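Local coordinates for citrate synthase (PDB 6ABX), which probably catalyses the condensation of oxaloacetate with acetyl-CoA to citrate and CoA, the entry step of the tricarboxylic acid cycle, at residues P91-I94 against L95-T98; Y237-N240 against K241-G245; Y19-G22 against E23-R26. All blocks are in the same frame, centred on the assembly; numbering follows the deposited sequence.

Interaction 1: residues P91-I94 against L95-T98; sequences PMDI and LRTT
D93 and R96, three residues apart on the first turns of helix 91-105, lie side by side and point the same way, joined by a salt bridge from D93 OD1 to R96 NH1 of 3.0 Å. The R96 chain leaves the helix with CG anti to the backbone N (chi1 -175°) and bends at chi3 (64°), which folds its guanidinium back over the D93 backbone; D93 CA sits above the centre of one face. Carboxylate and guanidinium planes are 31° apart, and a single oxygen makes the bridge. D93 OD1 has a second cationic partner in K210, while R96 NE bonds S100 OG of the second subunit. Were R96 an alanine, D93 OD1 would probably lose one of its cationic mates, and S100 OG of the second subunit its bond from R96 NE.

Among the hydrogen bonds, the i to i+4 pattern runs regularly from L95 N to T98 N. D93 O takes two donors from opposite faces of its plane: T97 N at 3.0 Å and T97 OG1 at 2.8 Å. T97 OG1 also bonds S100 OG of the second subunit, so this hydroxyl joins the D93 carbonyl, one turn earlier, to the second subunit.

Apolar contact across the turn is looser: M92 SD stands 4.4 Å from L95 CD2, and I94 CG2 is 4.2 Å from T98 CG2. All eight residues are buried. M92 and L95 pack on helices 198-209 and 324-343, I94 and T98 on helices 112-134 and 76-85, and D93, I94 and R96 meet L104 of the second subunit.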
loop_
_atom_site.group_PDB
_atom_site.type_symbol
_atom_site.label_atom_id
_atom_site.label_comp_id
_atom_site.label_asym_id
_atom_site.label_seq_id
_atom_site.Cartn_x
_atom_site.Cartn_y
_atom_site.Cartn_z
ATOM N N PRO A 91 8.432 -14.045 3.657
ATOM C CA PRO A 91 7.177 -14.216 4.372
ATOM C C PRO A 91 6.287 -12.974 4.328
ATOM O O PRO A 91 5.078 -13.098 4.366
ATOM C CB PRO A 91 7.585 -14.505 5.812
ATOM C CG PRO A 91 9.068 -14.714 5.813
ATOM C CD PRO A 91 9.610 -14.354 4.455
ATOM N N MET A 92 6.904 -11.800 4.252
ATOM C CA MET A 92 6.109 -10.555 4.091
ATOM C C MET A 92 5.445 -10.501 2.709
ATOM O O MET A 92 4.305 -10.062 2.590
ATOM C CB MET A 92 6.997 -9.329 4.375
ATOM C CG MET A 92 7.214 -9.089 5.860
ATOM S SD MET A 92 5.713 -8.738 6.853
ATOM C CE MET A 92 5.627 -6.967 6.609
ATOM N N ASP A 93 6.080 -11.052 1.672
ATOM C CA ASP A 93 5.457 -11.185 0.372
ATOM C C ASP A 93 4.276 -12.143 0.446
ATOM O O ASP A 93 3.270 -11.915 -0.185
ATOM C CB ASP A 93 6.422 -11.672 -0.717
ATOM C CG ASP A 93 7.548 -10.672 -1.016
ATOM O OD1 ASP A 93 7.503 -9.546 -0.474
ATOM O OD2 ASP A 93 8.508 -11.040 -1.773
ATOM N N ILE A 94 4.412 -13.238 1.213
ATOM C CA ILE A 94 3.336 -14.172 1.349
ATOM C C ILE A 94 2.166 -13.484 2.061
ATOM O O ILE A 94 1.063 -13.581 1.651
ATOM C CB ILE A 94 3.791 -15.435 2.096
ATOM C CG1 ILE A 94 4.849 -16.194 1.292
ATOM C CG2 ILE A 94 2.591 -16.321 2.392
ATOM C CD1 ILE A 94 5.485 -17.347 2.062
ATOM N N LEU A 95 2.464 -12.764 3.143
ATOM C CA LEU A 95 1.405 -12.117 3.897
ATOM C C LEU A 95 0.738 -11.015 3.053
ATOM O O LEU A 95 -0.494 -10.916 3.060
ATOM C CB LEU A 95 1.996 -11.505 5.168
ATOM C CG LEU A 95 0.934 -10.936 6.116
ATOM C CD1 LEU A 95 0.063 -12.049 6.651
ATOM C CD2 LEU A 95 1.559 -10.118 7.250
ATOM N N ARG A 96 1.550 -10.241 2.295
ATOM C CA ARG A 96 1.012 -9.190 1.385
ATOM C C ARG A 96 -0.002 -9.858 0.445
ATOM O O ARG A 96 -1.148 -9.383 0.235
ATOM C CB ARG A 96 2.152 -8.504 0.639
ATOM C CG ARG A 96 1.774 -7.316 -0.240
ATOM C CD ARG A 96 3.001 -6.919 -1.050
ATOM N NE ARG A 96 3.465 -7.930 -1.992
ATOM C CZ ARG A 96 4.705 -8.239 -2.279
ATOM N NH1 ARG A 96 5.704 -7.521 -1.786
ATOM N NH2 ARG A 96 4.966 -9.223 -3.132
ATOM N N THR A 97 0.413 -10.971 -0.168
ATOM C CA THR A 97 -0.396 -11.642 -1.188
ATOM C C THR A 97 -1.669 -12.266 -0.594
ATOM O O THR A 97 -2.790 -12.110 -1.152
ATOM C CB THR A 97 0.400 -12.699 -1.949
ATOM O OG1 THR A 97 1.617 -12.110 -2.411
ATOM C CG2 THR A 97 -0.454 -13.249 -3.074
ATOM N N THR A 98 -1.567 -12.881 0.599
ATOM C CA THR A 98 -2.738 -13.539 1.201
ATOM C C THR A 98 -3.757 -12.538 1.753
ATOM O O THR A 98 -4.934 -12.793 1.640
ATOM C CB THR A 98 -2.338 -14.608 2.236
ATOM O OG1 THR A 98 -1.538 -13.983 3.234
ATOM C CG2 THR A 98 -1.532 -15.726 1.618
#

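Interaction 2: residues Y237-N240 against K241-G245; sequences YVMN and KLSSG
The last turns of helix 234-243 carry i to i+4 bonds from K241 N to Y237 O, from L242 N to V238 O at 2.8 Å with a nearly straight N-H...O angle of 173°, and from S243 N to M239 O. K241 crosses the end of the Y237 ring at a slant, its CE 3.3 Å from Y237 OH. The lysine chain bends at chi2 (-68°), which brings its aliphatic part to the ring while NZ goes on to Q246 OE1. Y237 OH bonds E227, and both side chains rest on Q224 of helix 220-228.

The helix ends in a Schellman motif: G245, with positive phi, is the C-prime residue, G245 N reaches L242 O at 3.1 Å, and Q246 N closes on K241 O. Within this end, S243 OG, anti to the carbonyl carbon (chi1 -63°), bonds M239 O at 2.6 Å. It comes from above the carbonyl plane, on the face opposite S243 N, so one oxygen holds two donors. S244 OG bonds Q246 NE2 and lies 2.9 Å from N240 O.

V238 and L242 run side by side, V238 CG1 3.8 Å from L242 CD1. Both touch L248, an acetyl-CoA-binding residue, and they pack on I292 and I296 of helix 277-297.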
loop_
_atom_site.group_PDB
_atom_site.type_symbol
_atom_site.label_atom_id
_atom_site.label_comp_id
_atom_site.label_asym_id
_atom_site.label_seq_id
_atom_site.Cartn_x
_atom_site.Cartn_y
_atom_site.Cartn_z
ATOM N N TYR A 237 33.080 -8.171 20.233
ATOM C CA TYR A 237 32.221 -8.048 19.049
ATOM C C TYR A 237 31.772 -6.588 18.866
ATOM O O TYR A 237 31.725 -6.077 17.729
ATOM C CB TYR A 237 31.029 -8.990 19.186
ATOM C CG TYR A 237 30.052 -8.953 18.032
ATOM C CD1 TYR A 237 29.072 -7.986 18.020
ATOM C CD2 TYR A 237 30.087 -9.885 17.004
ATOM C CE1 TYR A 237 28.105 -7.953 17.025
ATOM C CE2 TYR A 237 29.135 -9.869 15.997
ATOM C CZ TYR A 237 28.170 -8.869 15.989
ATOM O OH TYR A 237 27.204 -8.810 15.023
ATOM N N VAL A 238 31.396 -5.952 19.986
ATOM C CA VAL A 238 30.892 -4.611 19.964
ATOM C C VAL A 238 32.051 -3.709 19.512
ATOM O O VAL A 238 31.863 -2.749 18.738
ATOM C CB VAL A 238 30.287 -4.216 21.322
ATOM C CG1 VAL A 238 30.094 -2.709 21.437
ATOM C CG2 VAL A 238 28.982 -4.944 21.568
ATOM N N MET A 239 33.278 -4.041 19.959
ATOM C CA MET A 239 34.454 -3.247 19.591
ATOM C C MET A 239 34.665 -3.292 18.073
ATOM O O MET A 239 34.864 -2.254 17.432
ATOM C CB MET A 239 35.717 -3.770 20.282
ATOM C CG MET A 239 36.950 -2.983 19.958
ATOM S SD MET A 239 38.368 -3.739 20.784
ATOM C CE MET A 239 38.332 -5.384 20.082
ATOM N N ASN A 240 34.551 -4.487 17.491
ATOM C CA ASN A 240 34.700 -4.650 16.033
ATOM C C ASN A 240 33.661 -3.798 15.273
ATOM O O ASN A 240 33.964 -3.166 14.221
ATOM C CB ASN A 240 34.747 -6.136 15.700
ATOM C CG ASN A 240 36.048 -6.778 16.150
ATOM O OD1 ASN A 240 37.062 -6.091 16.331
ATOM N ND2 ASN A 240 36.046 -8.088 16.328
ATOM N N LYS A 241 32.419 -3.762 15.774
ATOM C CA LYS A 241 31.368 -2.946 15.184
ATOM C C LYS A 241 31.612 -1.442 15.364
ATOM O O LYS A 241 31.663 -0.708 14.387
ATOM C CB LYS A 241 30.000 -3.345 15.746
ATOM C CG LYS A 241 29.563 -4.742 15.346
ATOM C CD LYS A 241 29.247 -4.944 13.863
ATOM C CE LYS A 241 28.875 -6.379 13.570
ATOM N NZ LYS A 241 28.623 -6.593 12.121
ATOM N N LEU A 242 31.682 -0.951 16.607
ATOM C CA LEU A 242 31.770 0.478 16.825
ATOM C C LEU A 242 33.047 1.032 16.168
ATOM O O LEU A 242 33.012 2.133 15.600
ATOM C CB LEU A 242 31.708 0.816 18.311
ATOM C CG LEU A 242 30.381 0.489 19.006
ATOM C CD1 LEU A 242 30.391 0.979 20.438
ATOM C CD2 LEU A 242 29.180 1.084 18.265
ATOM N N SER A 243 34.144 0.261 16.194
ATOM C CA SER A 243 35.433 0.785 15.697
ATOM C C SER A 243 35.275 1.105 14.213
ATOM O O SER A 243 35.901 2.028 13.710
ATOM C CB SER A 243 36.553 -0.221 15.895
ATOM O OG SER A 243 36.779 -0.503 17.257
ATOM N N SER A 244 34.473 0.265 13.533
ATOM C CA SER A 244 34.344 0.306 12.066
ATOM C C SER A 244 33.137 1.141 11.644
ATOM O O SER A 244 32.787 1.161 10.458
ATOM C CB SER A 244 34.264 -1.060 11.471
ATOM O OG SER A 244 33.077 -1.753 11.853
ATOM N N GLY A 245 32.518 1.834 12.591
ATOM C CA GLY A 245 31.457 2.738 12.308
ATOM C C GLY A 245 30.156 2.027 11.959
ATOM O O GLY A 245 29.256 2.680 11.401
#

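Interaction 3: residues Y19-G22 against E23-R26; sequences YIDG and ELGR
D21 O is gripped by two backbone donors from across the turn, R26 N at 3.1 Å and, weakly, G25 N at 2.9 Å. Two successive residues thus face one, a G1 beta bulge at the tight turn that joins strand 18-21 to strand 26-29 of a small antiparallel sheet. The two bonds differ in quality: R26 N lies in the carbonyl plane, on a lone pair, whereas the N-H of G25 is strongly bent, at 127°. The positive phi of G25 is the backbone setting expected at the first bulge position. D21 and R26 form an antiparallel hydrogen-bonded pair, completed by D21 N to R26 O at 2.8 Å. On one face of the sheet D21 CB and R26 CB stand 3.9 Å apart.

The D21 side chain reinforces the turn. A chi1 of -166° turns CG away from the D21 nitrogen and lays the carboxylate over the loop, where D21 OD1 accepts from L24 N at 3.2 Å. That donor comes from above the carboxylate plane, 58° out of it. The carboxylate lies across the L24 side chain, its CG nearest L24 CB. The R26 chain is extended from CG to NE and carries its guanidinium past L24 CD1, which lies over one face toward the rim.

On the strand itself, I20 packs against H179, an oxaloacetate-binding residue, and its backbone N bonds E180. Y19 continues the sheet by pairing with Y28, and its ring meets that of Y356 of the second subunit with the two planes inclined to each other. Beside the bulge, L24 CD1 approaches the second carboxylate oxygen, D21 OD2, to 3.6 Å.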
loop_
_atom_site.group_PDB
_atom_site.type_symbol
_atom_site.label_atom_id
_atom_site.label_comp_id
_atom_site.label_asym_id
_atom_site.label_seq_id
_atom_site.Cartn_x
_atom_site.Cartn_y
_atom_site.Cartn_z
ATOM N N TYR A 19 -0.697 8.125 22.166
ATOM C CA TYR A 19 0.225 9.231 22.450
ATOM C C TYR A 19 1.588 8.665 22.807
ATOM O O TYR A 19 1.683 7.845 23.731
ATOM C CB TYR A 19 -0.266 10.077 23.625
ATOM C CG TYR A 19 0.700 11.144 24.021
ATOM C CD1 TYR A 19 1.011 12.154 23.129
ATOM C CD2 TYR A 19 1.356 11.106 25.237
ATOM C CE1 TYR A 19 1.954 13.107 23.436
ATOM C CE2 TYR A 19 2.303 12.069 25.565
ATOM C CZ TYR A 19 2.559 13.092 24.673
ATOM O OH TYR A 19 3.511 14.027 24.937
ATOM N N ILE A 20 2.641 9.186 22.154
ATOM C CA ILE A 20 4.018 8.884 22.461
ATOM C C ILE A 20 4.649 10.083 23.154
ATOM O O ILE A 20 4.586 11.185 22.582
ATOM C CB ILE A 20 4.803 8.556 21.174
ATOM C CG1 ILE A 20 4.184 7.378 20.417
ATOM C CG2 ILE A 20 6.267 8.338 21.507
ATOM C CD1 ILE A 20 4.605 7.278 18.976
ATOM N N ASP A 21 5.204 9.850 24.340
ATOM C CA ASP A 21 6.031 10.825 25.045
ATOM C C ASP A 21 7.498 10.450 24.830
ATOM O O ASP A 21 8.006 9.599 25.541
ATOM C CB ASP A 21 5.654 10.906 26.521
ATOM C CG ASP A 21 6.238 12.127 27.207
ATOM O OD1 ASP A 21 7.361 12.559 26.796
ATOM O OD2 ASP A 21 5.585 12.612 28.171
ATOM N N GLY A 22 8.097 11.021 23.777
ATOM C CA GLY A 22 9.450 10.687 23.360
ATOM C C GLY A 22 10.474 11.070 24.420
ATOM O O GLY A 22 11.443 10.345 24.708
ATOM N N GLU A 23 10.215 12.194 25.077
ATOM C CA GLU A 23 11.123 12.731 26.084
ATOM C C GLU A 23 11.238 11.806 27.290
ATOM O O GLU A 23 12.329 11.552 27.789
ATOM C CB GLU A 23 10.617 14.095 26.560
ATOM C CG GLU A 23 10.975 15.228 25.638
ATOM C CD GLU A 23 12.412 15.673 25.811
ATOM O OE1 GLU A 23 13.110 15.794 24.791
ATOM O OE2 GLU A 23 12.829 15.870 26.970
ATOM N N LEU A 24 10.099 11.330 27.787
ATOM C CA LEU A 24 10.055 10.669 29.045
ATOM C C LEU A 24 9.943 9.149 28.873
ATOM O O LEU A 24 9.915 8.448 29.862
ATOM C CB LEU A 24 8.840 11.163 29.833
ATOM C CG LEU A 24 8.892 12.607 30.328
ATOM C CD1 LEU A 24 7.611 12.958 31.069
ATOM C CD2 LEU A 24 10.102 12.824 31.225
ATOM N N GLY A 25 9.797 8.662 27.636
ATOM C CA GLY A 25 9.729 7.211 27.430
ATOM C C GLY A 25 8.397 6.621 27.859
ATOM O O GLY A 25 8.368 5.565 28.510
ATOM N N ARG A 26 7.316 7.342 27.556
ATOM C CA ARG A 26 5.946 6.862 27.880
ATOM C C ARG A 26 5.110 6.688 26.590
ATOM O O ARG A 26 5.339 7.296 25.559
ATOM C CB ARG A 26 5.362 7.806 28.934
ATOM C CG ARG A 26 6.165 7.775 30.228
ATOM C CD ARG A 26 5.668 8.870 31.106
ATOM N NE ARG A 26 6.240 8.948 32.434
ATOM C CZ ARG A 26 5.857 9.866 33.333
ATOM N NH1 ARG A 26 4.934 10.783 33.023
ATOM N NH2 ARG A 26 6.415 9.861 34.532
#

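In the fold
The three contacts are separate local structures, met along the chain in the order 3, 1, 2, and none touches another: the nearest atoms of any pair are about 19 to 21 Å apart. Interactions 1 and 3 lie on opposite sides of the chain's centre, centres 32 Å apart, yet both reach the second subunit. Each stands in a different relation to the active site. I20 of interaction 3 has its side chain about 5 Å from the bound citrate, M92 of interaction 1 about 11 Å from it. Interaction 2, centred 35 Å from interaction 1 and 30 Å from interaction 3, borders the acetyl-CoA site, the L242 side chain about 6 Å from that of R300, an acetyl-CoA-binding residue.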